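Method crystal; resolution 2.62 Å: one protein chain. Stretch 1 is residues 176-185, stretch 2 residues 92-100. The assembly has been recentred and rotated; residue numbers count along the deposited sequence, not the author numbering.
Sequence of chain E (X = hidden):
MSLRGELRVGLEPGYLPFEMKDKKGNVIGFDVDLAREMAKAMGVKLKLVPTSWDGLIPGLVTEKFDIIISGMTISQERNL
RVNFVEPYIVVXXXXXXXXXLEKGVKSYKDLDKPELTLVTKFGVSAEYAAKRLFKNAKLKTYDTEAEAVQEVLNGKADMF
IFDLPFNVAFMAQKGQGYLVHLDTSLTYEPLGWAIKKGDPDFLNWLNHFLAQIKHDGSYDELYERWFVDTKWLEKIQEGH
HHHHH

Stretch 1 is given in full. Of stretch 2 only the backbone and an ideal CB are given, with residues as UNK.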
# COMPACT_ATOMS: atom_id res chain seq x y z
N GLN E 176 6.22 9.72 -41.67
CA GLN E 176 7.34 8.79 -41.36
C GLN E 176 8.61 8.98 -42.19
O GLN E 176 9.71 8.93 -41.64
CB GLN E 176 6.90 7.30 -41.35
CG GLN E 176 6.61 6.67 -42.73
CD GLN E 176 5.13 6.62 -43.09
OE1 GLN E 176 4.56 5.53 -43.23
NE2 GLN E 176 4.51 7.78 -43.26
N GLY E 177 8.46 9.20 -43.49
CA GLY E 177 9.62 9.47 -44.33
C GLY E 177 10.13 10.91 -44.34
O GLY E 177 11.29 11.14 -44.63
N TYR E 178 9.27 11.88 -44.02
CA TYR E 178 9.60 13.28 -44.31
C TYR E 178 9.82 14.16 -43.09
O TYR E 178 10.62 15.09 -43.14
CB TYR E 178 8.53 13.91 -45.22
CG TYR E 178 8.12 13.03 -46.38
CD1 TYR E 178 8.61 13.26 -47.66
CD2 TYR E 178 7.26 11.94 -46.18
CE1 TYR E 178 8.23 12.45 -48.74
CE2 TYR E 178 6.89 11.11 -47.24
CZ TYR E 178 7.37 11.38 -48.52
OH TYR E 178 7.00 10.57 -49.57
N LEU E 179 9.11 13.88 -42.01
CA LEU E 179 9.24 14.65 -40.77
C LEU E 179 9.81 13.79 -39.66
O LEU E 179 10.01 12.57 -39.85
CB LEU E 179 7.87 15.20 -40.36
CG LEU E 179 7.36 16.54 -40.92
CD1 LEU E 179 7.68 16.75 -42.38
CD2 LEU E 179 5.86 16.60 -40.69
N VAL E 180 10.11 14.41 -38.52
CA VAL E 180 10.53 13.68 -37.33
C VAL E 180 9.86 14.20 -36.06
O VAL E 180 9.86 15.41 -35.80
CB VAL E 180 12.06 13.64 -37.14
CG1 VAL E 180 12.41 12.81 -35.90
CG2 VAL E 180 12.74 13.06 -38.36
N HIS E 181 9.31 13.26 -35.30
CA HIS E 181 8.54 13.50 -34.09
C HIS E 181 9.43 13.72 -32.85
O HIS E 181 10.00 12.77 -32.29
CB HIS E 181 7.66 12.26 -33.88
CG HIS E 181 6.67 12.37 -32.77
ND1 HIS E 181 6.24 13.58 -32.26
CD2 HIS E 181 5.98 11.42 -32.10
CE1 HIS E 181 5.34 13.37 -31.32
NE2 HIS E 181 5.15 12.07 -31.21
N LEU E 182 9.55 14.98 -32.42
CA LEU E 182 10.15 15.26 -31.12
C LEU E 182 9.08 15.06 -30.04
O LEU E 182 8.25 15.95 -29.79
CB LEU E 182 10.78 16.65 -31.08
CG LEU E 182 12.18 16.63 -31.69
CD1 LEU E 182 12.74 18.04 -31.81
CD2 LEU E 182 13.14 15.73 -30.87
N ASP E 183 9.09 13.88 -29.42
CA ASP E 183 7.94 13.45 -28.64
C ASP E 183 7.98 13.74 -27.14
O ASP E 183 7.12 13.25 -26.39
CB ASP E 183 7.58 11.99 -28.94
CG ASP E 183 8.67 11.01 -28.54
OD1 ASP E 183 9.26 11.14 -27.45
OD2 ASP E 183 8.91 10.08 -29.34
N THR E 184 8.94 14.54 -26.70
CA THR E 184 8.87 14.99 -25.32
C THR E 184 7.59 15.80 -25.17
O THR E 184 7.30 16.66 -25.98
CB THR E 184 10.11 15.80 -24.87
OG1 THR E 184 11.29 15.20 -25.40
CG2 THR E 184 10.20 15.84 -23.35
N SER E 185 6.81 15.47 -24.14
CA SER E 185 5.59 16.16 -23.77
C SER E 185 5.92 17.50 -23.15
O SER E 185 6.75 17.56 -22.25
CB SER E 185 4.85 15.30 -22.73
OG SER E 185 3.81 16.04 -22.09
N UNK E 92 -0.06 15.53 -23.92
CA UNK E 92 0.80 16.72 -23.93
C UNK E 92 1.10 17.20 -25.33
O UNK E 92 0.91 16.47 -26.31
CB UNK E 92 2.11 16.43 -23.20
N UNK E 93 1.57 18.43 -25.45
CA UNK E 93 2.00 18.90 -26.75
C UNK E 93 3.37 18.38 -27.16
O UNK E 93 4.27 18.25 -26.33
CB UNK E 93 2.01 20.43 -26.76
N UNK E 94 3.50 18.07 -28.44
CA UNK E 94 4.74 17.57 -29.00
C UNK E 94 5.05 18.38 -30.24
O UNK E 94 4.30 19.29 -30.61
CB UNK E 94 4.65 16.08 -29.32
N UNK E 95 6.17 18.05 -30.88
CA UNK E 95 6.63 18.75 -32.05
C UNK E 95 6.85 17.80 -33.25
O UNK E 95 7.40 16.70 -33.10
CB UNK E 95 7.92 19.50 -31.72
N UNK E 96 6.39 18.22 -34.42
CA UNK E 96 6.79 17.56 -35.65
C UNK E 96 7.68 18.53 -36.40
O UNK E 96 7.28 19.67 -36.62
CB UNK E 96 5.58 17.13 -36.49
N UNK E 97 8.89 18.08 -36.77
CA UNK E 97 9.90 18.94 -37.45
C UNK E 97 10.32 18.37 -38.81
O UNK E 97 10.12 17.19 -39.08
CB UNK E 97 11.14 19.10 -36.57
N UNK E 98 10.89 19.21 -39.67
CA UNK E 98 11.46 18.73 -40.94
C UNK E 98 12.75 17.96 -40.67
O UNK E 98 13.41 18.18 -39.65
CB UNK E 98 11.73 19.90 -41.89
N UNK E 99 13.10 17.06 -41.59
CA UNK E 99 14.30 16.21 -41.46
C UNK E 99 15.58 16.95 -41.02
O UNK E 99 15.81 18.11 -41.37
CB UNK E 99 14.57 15.52 -42.80
N UNK E 100 16.40 16.26 -40.23
CA UNK E 100 17.69 16.80 -39.79
C UNK E 100 17.58 17.80 -38.65
O UNK E 100 18.42 17.80 -37.74
CB UNK E 100 18.40 17.47 -40.97

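The two stretches run antiparallel, strand 179-182 against strand 93-98. At position 92 an ideal CB would lie 2.1 Å from OG of Ser-185, a clash, so with this serine rotamer (chi1 166°) the backbone leaves no room for a side chain. The residue is Gly-92, and OG of Ser-185 rests 3.6 Å from its CA.

Position 93 directs its CB away from stretch 1, which therefore hardly restricts the choice. It is Gln-93, whose carbonyl O receives a CA-H...O contact from CA of Ser-185 at 3.6 Å.

Position 94 points toward stretch 1 in a tight spot: its ideal CB is 3.4 Å from CE1 of His-181 and 3.6 Å from O of Leu-182. Little space and a nearby carbonyl suit a small residue, such as alanine or, with a hydroxyl to donate, serine or perhaps threonine. Ser-94 is found; its OG gives a weak hydrogen bond to O of Leu-182 at 3.4 Å.

Position 95 forms a hydrogen-bonded pair with Leu-182, its N donating to O of Leu-182 (3.2 Å) and its O accepting from N of Leu-182 (2.8 Å). The CB lies on the same sheet face as the Leu-182 side chain, so leucine, isoleucine or valine would fit. Leu-95 packs its CB 4.1 Å from CB of Leu-182, while its O also accepts a weak hydrogen bond from ND1 of His-181 (3.4 Å).

Position 96 faces the His-181 side of the sheet, with its ideal CB 4.2 Å from CD2 of Leu-179. An aliphatic chain of moderate length suits this setting. Leu-96 brings CD2 within 3.7 Å of ND1 of His-181.

Position 97 pairs with Val-180 through two hydrogen bonds, N to O of Val-180 (3.0 Å) and O from N of Val-180 (2.8 Å). Its CB shares the face of Val-180 and Leu-182, favoring a branched aliphatic residue. Val-97 sets CG1 4.1 Å from CD1 of Leu-182 and CG2 4.4 Å from CB of Val-180.

At position 98 the CB points away, 5.1 Å from O of Tyr-178, so many residues are possible, and a long chain could bend back to that carbonyl. Lys-98 passes its CE 3.6 Å from O of Tyr-178.

Position 99 points sideways, its ideal CB 4.0 Å from O of Tyr-178; a long chain could reach along the backbone of stretch 1. Lys-99 reaches it, with CE 3.6 Å from O of Gly-177 and NZ 4.0 Å from CG2 of Val-180.

Position 100 has a phi of 79°, which favors glycine, and Gly-100 occupies it.

Stretch 2 92-100: GQSLLVKKG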
# COMPACT_ATOMS: atom_id res chain seq x y z
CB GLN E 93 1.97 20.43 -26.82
CG GLN E 93 0.93 20.95 -27.77
CD GLN E 93 -0.43 20.87 -27.18
OE1 GLN E 93 -1.04 19.81 -27.14
NE2 GLN E 93 -0.92 21.99 -26.70
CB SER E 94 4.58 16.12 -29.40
OG SER E 94 5.16 15.26 -28.45
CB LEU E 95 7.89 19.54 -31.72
CG LEU E 95 7.85 20.47 -30.49
CD1 LEU E 95 9.18 21.17 -30.32
CD2 LEU E 95 6.72 21.50 -30.56
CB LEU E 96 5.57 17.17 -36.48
CG LEU E 96 4.61 16.08 -36.00
CD1 LEU E 96 3.58 15.82 -37.11
CD2 LEU E 96 5.33 14.79 -35.60
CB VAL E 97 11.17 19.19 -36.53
CG1 VAL E 97 10.75 19.58 -35.09
CG2 VAL E 97 12.10 17.96 -36.49
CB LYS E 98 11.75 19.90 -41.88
CG LYS E 98 11.17 19.73 -43.31
CD LYS E 98 11.93 18.71 -44.19
CE LYS E 98 10.99 18.00 -45.19
NZ LYS E 98 10.39 18.91 -46.21
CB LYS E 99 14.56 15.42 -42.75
CG LYS E 99 13.93 14.02 -42.76
CD LYS E 99 14.91 12.96 -43.30
CE LYS E 99 14.46 11.54 -42.93
NZ LYS E 99 14.52 11.26 -41.46
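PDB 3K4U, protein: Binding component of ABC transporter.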